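Local coordinates for merozoite surface protein-1 (PDB 1N1I), which probably takes part in the binding and invasion of host red blood cells by the malaria merozoite, this piece being its C-terminal pair of EGF-like domains, at residues A23-L37 / S84-S96. Residues are numbered along the deposited sequence; the frame is centred on the assembly and turned at random.
Sequences ACYRYLDGTEEWRCL and SEPLFEGVFCSSS
A23 and F88 lie with CA atoms 6.9 Å apart where the antiparallel hairpin of strands 23-26 and 32-36 packs on the small hairpin of strands 86-87 and 92-93. No backbone hydrogen bond joins the two hairpins. The F92 ring lies between Y25 and R35 of the first hairpin and is covered on both faces by CH-pi contacts. Y25 CB sits over the centre of one face, 3.7 Å from the ring centroid. R35 CD lies over the opposite face, nearer the rim. The R35 chain is extended from CG to NE (chi3 -177°), which lays the guanidinium over F92 CE1, its plane 20° from that of the ring. The edge of the guanidinium is used too. R35 NH1 donates a hydrogen bond to V91 O at 2.9 Å, in the carbonyl plane, and also donates to a water. R35 NE and NH2 both grip E33 OE2 in a salt bridge, with NE at 2.7 Å. The other carboxylate oxygen, E33 OE1, accepts from Y27 OH at 2.6 Å. A third CH-pi contact, on another ring, puts A23 CB over F88, 3.5 Å from its centroid. V91 CG1 touches R35 CB, and L87 CD2 meets Y25 CE1 at 3.8 Å. A classic beta bulge sets V91 and F92 together against L87 in the small hairpin. This contact joins the two EGF-like domains. C24 and C36 hold disulfides to C13 and C47 in the first, and C93 pairs with C79 in the second. The chemistry is mixed: apolar and CH-pi contacts bury F92, while V91 O and E33 together hold the R35 guanidinium flat against it, and E33 probably offsets part of its charge.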
loop_
_atom_site.group_PDB
_atom_site.type_symbol
_atom_site.label_atom_id
_atom_site.label_comp_id
_atom_site.label_asym_id
_atom_site.label_seq_id
_atom_site.Cartn_x
_atom_site.Cartn_y
_atom_site.Cartn_z
ATOM N N ALA A 23 0.693 5.892 -3.728
ATOM C CA ALA A 23 0.317 4.929 -4.743
ATOM C C ALA A 23 -1.177 5.067 -4.834
ATOM O O ALA A 23 -1.817 5.482 -3.871
ATOM C CB ALA A 23 0.679 3.526 -4.285
ATOM N N CYS A 24 -1.728 4.719 -5.989
ATOM C CA CYS A 24 -3.165 4.792 -6.204
ATOM C C CYS A 24 -3.627 3.519 -6.886
ATOM O O CYS A 24 -2.977 3.025 -7.808
ATOM C CB CYS A 24 -3.516 5.986 -7.079
ATOM S SG CYS A 24 -5.302 6.297 -7.172
ATOM N N TYR A 25 -4.749 2.987 -6.422
ATOM C CA TYR A 25 -5.303 1.760 -6.977
ATOM C C TYR A 25 -6.744 2.005 -7.416
ATOM O O TYR A 25 -7.536 2.592 -6.671
ATOM C CB TYR A 25 -5.286 0.661 -5.920
ATOM C CG TYR A 25 -5.745 -0.701 -6.404
ATOM C CD1 TYR A 25 -4.895 -1.515 -7.160
ATOM C CD2 TYR A 25 -7.027 -1.176 -6.107
ATOM C CE1 TYR A 25 -5.300 -2.765 -7.608
ATOM C CE2 TYR A 25 -7.449 -2.432 -6.555
ATOM C CZ TYR A 25 -6.574 -3.224 -7.303
ATOM O OH TYR A 25 -6.958 -4.476 -7.728
ATOM N N ARG A 26 -7.075 1.565 -8.626
ATOM C CA ARG A 26 -8.420 1.710 -9.141
ATOM C C ARG A 26 -9.094 0.360 -9.080
ATOM O O ARG A 26 -8.627 -0.593 -9.699
ATOM C CB ARG A 26 -8.406 2.188 -10.592
ATOM C CG ARG A 26 -9.817 2.308 -11.182
ATOM C CD ARG A 26 -9.805 2.796 -12.627
ATOM N NE ARG A 26 -11.149 2.871 -13.204
ATOM C CZ ARG A 26 -12.020 3.855 -12.983
ATOM N NH1 ARG A 26 -11.713 4.880 -12.190
ATOM N NH2 ARG A 26 -13.204 3.816 -13.572
ATOM N N TYR A 27 -10.188 0.277 -8.330
ATOM C CA TYR A 27 -10.940 -0.968 -8.202
ATOM C C TYR A 27 -11.864 -1.103 -9.408
ATOM O O TYR A 27 -12.247 -0.101 -10.005
ATOM C CB TYR A 27 -11.772 -0.944 -6.919
ATOM C CG TYR A 27 -10.946 -0.885 -5.659
ATOM C CD1 TYR A 27 -10.643 -2.044 -4.946
ATOM C CD2 TYR A 27 -10.465 0.332 -5.179
ATOM C CE1 TYR A 27 -9.886 -1.998 -3.780
ATOM C CE2 TYR A 27 -9.707 0.395 -4.019
ATOM C CZ TYR A 27 -9.422 -0.773 -3.322
ATOM O OH TYR A 27 -8.707 -0.705 -2.152
ATOM N N LEU A 28 -12.225 -2.332 -9.763
ATOM C CA LEU A 28 -13.107 -2.569 -10.907
ATOM C C LEU A 28 -14.441 -1.820 -10.825
ATOM O O LEU A 28 -15.002 -1.450 -11.860
ATOM C CB LEU A 28 -13.354 -4.069 -11.071
ATOM C CG LEU A 28 -12.497 -4.837 -12.087
ATOM C CD1 LEU A 28 -11.123 -4.209 -12.210
ATOM C CD2 LEU A 28 -12.394 -6.299 -11.675
ATOM N N ASP A 29 -14.953 -1.580 -9.616
ATOM C CA ASP A 29 -16.223 -0.857 -9.502
ATOM C C ASP A 29 -16.032 0.633 -9.774
ATOM O O ASP A 29 -16.968 1.415 -9.645
ATOM C CB ASP A 29 -16.864 -1.068 -8.123
ATOM C CG ASP A 29 -16.199 -0.268 -7.047
ATOM O OD1 ASP A 29 -15.167 0.376 -7.342
ATOM O OD2 ASP A 29 -16.711 -0.286 -5.905
ATOM N N GLY A 30 -14.814 1.026 -10.140
ATOM C CA GLY A 30 -14.553 2.427 -10.448
ATOM C C GLY A 30 -13.958 3.256 -9.321
ATOM O O GLY A 30 -13.523 4.390 -9.524
ATOM N N THR A 31 -13.944 2.688 -8.124
ATOM C CA THR A 31 -13.406 3.360 -6.952
ATOM C C THR A 31 -11.900 3.539 -7.090
ATOM O O THR A 31 -11.207 2.655 -7.597
ATOM C CB THR A 31 -13.675 2.517 -5.690
ATOM O OG1 THR A 31 -15.083 2.292 -5.559
ATOM C CG2 THR A 31 -13.169 3.221 -4.450
ATOM N N GLU A 32 -11.394 4.684 -6.649
ATOM C CA GLU A 32 -9.961 4.931 -6.702
ATOM C C GLU A 32 -9.528 5.357 -5.316
ATOM O O GLU A 32 -10.124 6.241 -4.709
ATOM C CB GLU A 32 -9.597 6.029 -7.715
ATOM C CG GLU A 32 -10.081 5.755 -9.135
ATOM C CD GLU A 32 -9.327 6.535 -10.200
ATOM O OE1 GLU A 32 -8.871 7.665 -9.930
ATOM O OE2 GLU A 32 -9.203 6.011 -11.326
ATOM N N GLU A 33 -8.493 4.711 -4.811
ATOM C CA GLU A 33 -7.974 5.026 -3.501
ATOM C C GLU A 33 -6.461 5.188 -3.566
ATOM O O GLU A 33 -5.777 4.443 -4.278
ATOM C CB GLU A 33 -8.343 3.903 -2.525
ATOM C CG GLU A 33 -7.387 3.752 -1.358
ATOM C CD GLU A 33 -7.724 2.569 -0.447
ATOM O OE1 GLU A 33 -8.328 1.588 -0.921
ATOM O OE2 GLU A 33 -7.368 2.604 0.747
ATOM N N TRP A 34 -5.934 6.178 -2.856
ATOM C CA TRP A 34 -4.494 6.340 -2.827
ATOM C C TRP A 34 -4.025 6.125 -1.401
ATOM O O TRP A 34 -4.801 6.278 -0.461
ATOM C CB TRP A 34 -4.042 7.721 -3.331
ATOM C CG TRP A 34 -4.568 8.895 -2.556
ATOM C CD1 TRP A 34 -5.664 9.652 -2.860
ATOM C CD2 TRP A 34 -3.986 9.488 -1.385
ATOM N NE1 TRP A 34 -5.800 10.677 -1.958
ATOM C CE2 TRP A 34 -4.789 10.599 -1.038
ATOM C CE3 TRP A 34 -2.874 9.178 -0.587
ATOM C CZ2 TRP A 34 -4.502 11.422 0.060
ATOM C CZ3 TRP A 34 -2.590 9.993 0.513
ATOM C CH2 TRP A 34 -3.408 11.098 0.826
ATOM N N ARG A 35 -2.759 5.743 -1.257
ATOM C CA ARG A 35 -2.147 5.500 0.042
ATOM C C ARG A 35 -0.694 5.867 -0.113
ATOM O O ARG A 35 -0.146 5.783 -1.219
ATOM C CB ARG A 35 -2.248 4.031 0.430
ATOM C CG ARG A 35 -3.648 3.496 0.551
ATOM C CD ARG A 35 -3.632 2.002 0.757
ATOM N NE ARG A 35 -4.979 1.459 0.817
ATOM C CZ ARG A 35 -5.267 0.166 0.903
ATOM N NH1 ARG A 35 -4.294 -0.737 0.935
ATOM N NH2 ARG A 35 -6.536 -0.219 0.964
ATOM N N CYS A 36 -0.067 6.274 0.984
ATOM C CA CYS A 36 1.334 6.661 0.932
ATOM C C CYS A 36 2.238 5.448 0.691
ATOM O O CYS A 36 1.922 4.342 1.109
ATOM C CB CYS A 36 1.722 7.357 2.234
ATOM S SG CYS A 36 0.873 8.946 2.568
ATOM N N LEU A 37 3.348 5.651 -0.006
ATOM C CA LEU A 37 4.285 4.556 -0.267
ATOM C C LEU A 37 5.051 4.220 1.012
ATOM O O LEU A 37 5.110 5.030 1.941
ATOM C CB LEU A 37 5.285 4.965 -1.341
ATOM C CG LEU A 37 4.729 5.349 -2.706
ATOM C CD1 LEU A 37 5.866 5.876 -3.564
ATOM C CD2 LEU A 37 4.055 4.137 -3.351
ATOM N N SER A 84 -3.614 -13.559 -3.508
ATOM C CA SER A 84 -3.449 -12.111 -3.558
ATOM C C SER A 84 -1.964 -11.786 -3.529
ATOM O O SER A 84 -1.196 -12.459 -2.850
ATOM C CB SER A 84 -4.164 -11.437 -2.375
ATOM O OG SER A 84 -3.541 -11.736 -1.141
ATOM N N GLU A 85 -1.567 -10.762 -4.276
ATOM C CA GLU A 85 -0.169 -10.363 -4.345
ATOM C C GLU A 85 0.050 -8.930 -3.869
ATOM O O GLU A 85 -0.874 -8.120 -3.852
ATOM C CB GLU A 85 0.346 -10.506 -5.776
ATOM C CG GLU A 85 0.253 -11.910 -6.353
ATOM C CD GLU A 85 0.918 -12.964 -5.482
ATOM O OE1 GLU A 85 2.057 -12.738 -5.007
ATOM O OE2 GLU A 85 0.298 -14.029 -5.286
ATOM N N PRO A 86 1.290 -8.598 -3.482
ATOM C CA PRO A 86 1.611 -7.254 -3.004
ATOM C C PRO A 86 1.911 -6.220 -4.090
ATOM O O PRO A 86 2.883 -6.350 -4.829
ATOM C CB PRO A 86 2.813 -7.503 -2.101
ATOM C CG PRO A 86 3.523 -8.595 -2.817
ATOM C CD PRO A 86 2.402 -9.528 -3.212
ATOM N N LEU A 87 1.066 -5.198 -4.180
ATOM C CA LEU A 87 1.253 -4.112 -5.140
ATOM C C LEU A 87 1.951 -2.950 -4.440
ATOM O O LEU A 87 1.704 -2.687 -3.258
ATOM C CB LEU A 87 -0.097 -3.643 -5.663
ATOM C CG LEU A 87 -0.755 -4.359 -6.840
ATOM C CD1 LEU A 87 0.021 -5.604 -7.248
ATOM C CD2 LEU A 87 -2.182 -4.692 -6.448
ATOM N N PHE A 88 2.814 -2.244 -5.162
ATOM C CA PHE A 88 3.537 -1.124 -4.557
ATOM C C PHE A 88 4.177 -1.606 -3.255
ATOM O O PHE A 88 3.925 -1.068 -2.175
ATOM C CB PHE A 88 2.578 0.032 -4.270
ATOM C CG PHE A 88 1.921 0.576 -5.491
ATOM C CD1 PHE A 88 2.617 1.410 -6.349
ATOM C CD2 PHE A 88 0.615 0.223 -5.808
ATOM C CE1 PHE A 88 2.023 1.884 -7.514
ATOM C CE2 PHE A 88 0.012 0.694 -6.970
ATOM C CZ PHE A 88 0.717 1.525 -7.823
ATOM N N GLU A 89 4.989 -2.649 -3.375
ATOM C CA GLU A 89 5.686 -3.235 -2.245
ATOM C C GLU A 89 4.787 -3.674 -1.107
ATOM O O GLU A 89 5.247 -3.812 0.025
ATOM C CB GLU A 89 6.737 -2.261 -1.714
ATOM C CG GLU A 89 7.867 -1.985 -2.702
ATOM C CD GLU A 89 8.922 -1.058 -2.128
ATOM O OE1 GLU A 89 9.452 -1.363 -1.037
ATOM O OE2 GLU A 89 9.220 -0.025 -2.766
ATOM N N GLY A 90 3.515 -3.901 -1.408
ATOM C CA GLY A 90 2.583 -4.341 -0.386
ATOM C C GLY A 90 1.724 -3.244 0.225
ATOM O O GLY A 90 1.010 -3.497 1.199
ATOM N N VAL A 91 1.795 -2.024 -0.306
ATOM C CA VAL A 91 0.956 -0.962 0.241
ATOM C C VAL A 91 -0.480 -1.366 -0.088
ATOM O O VAL A 91 -1.425 -0.973 0.600
ATOM C CB VAL A 91 1.290 0.420 -0.376
ATOM C CG1 VAL A 91 0.188 1.420 -0.054
ATOM C CG2 VAL A 91 2.611 0.928 0.188
ATOM N N PHE A 92 -0.613 -2.174 -1.142
ATOM C CA PHE A 92 -1.895 -2.705 -1.592
ATOM C C PHE A 92 -1.789 -4.214 -1.792
ATOM O O PHE A 92 -0.753 -4.716 -2.230
ATOM C CB PHE A 92 -2.308 -2.073 -2.924
ATOM C CG PHE A 92 -2.977 -0.739 -2.784
ATOM C CD1 PHE A 92 -4.274 -0.644 -2.275
ATOM C CD2 PHE A 92 -2.322 0.425 -3.169
ATOM C CE1 PHE A 92 -4.915 0.598 -2.142
ATOM C CE2 PHE A 92 -2.952 1.678 -3.037
ATOM C CZ PHE A 92 -4.260 1.758 -2.524
ATOM N N CYS A 93 -2.846 -4.942 -1.461
ATOM C CA CYS A 93 -2.844 -6.378 -1.679
ATOM C C CYS A 93 -3.899 -6.686 -2.732
ATOM O O CYS A 93 -5.075 -6.366 -2.552
ATOM C CB CYS A 93 -3.169 -7.154 -0.398
ATOM S SG CYS A 93 -1.779 -7.373 0.760
ATOM N N SER A 94 -3.453 -7.258 -3.864
ATOM C CA SER A 94 -4.317 -7.671 -4.983
ATOM C C SER A 94 -5.454 -8.486 -4.407
ATOM O O SER A 94 -5.359 -8.974 -3.279
ATOM C CB SER A 94 -3.590 -8.605 -5.940
ATOM O OG SER A 94 -2.226 -8.272 -6.067
ATOM N N SER A 95 -6.536 -8.648 -5.161
ATOM C CA SER A 95 -7.639 -9.454 -4.647
ATOM C C SER A 95 -7.553 -10.807 -5.339
ATOM O O SER A 95 -7.070 -10.912 -6.479
ATOM C CB SER A 95 -9.003 -8.800 -4.912
ATOM O OG SER A 95 -9.965 -9.176 -3.928
ATOM N N SER A 96 -7.998 -11.842 -4.634
ATOM C CA SER A 96 -7.957 -13.197 -5.161
ATOM C C SER A 96 -9.325 -13.865 -5.266
ATOM O O SER A 96 -10.249 -13.571 -4.485
ATOM C CB SER A 96 -7.029 -14.074 -4.303
ATOM O OG SER A 96 -7.547 -14.274 -2.998
HETATM O O HOH W 1 -5.399 -3.334 0.006
#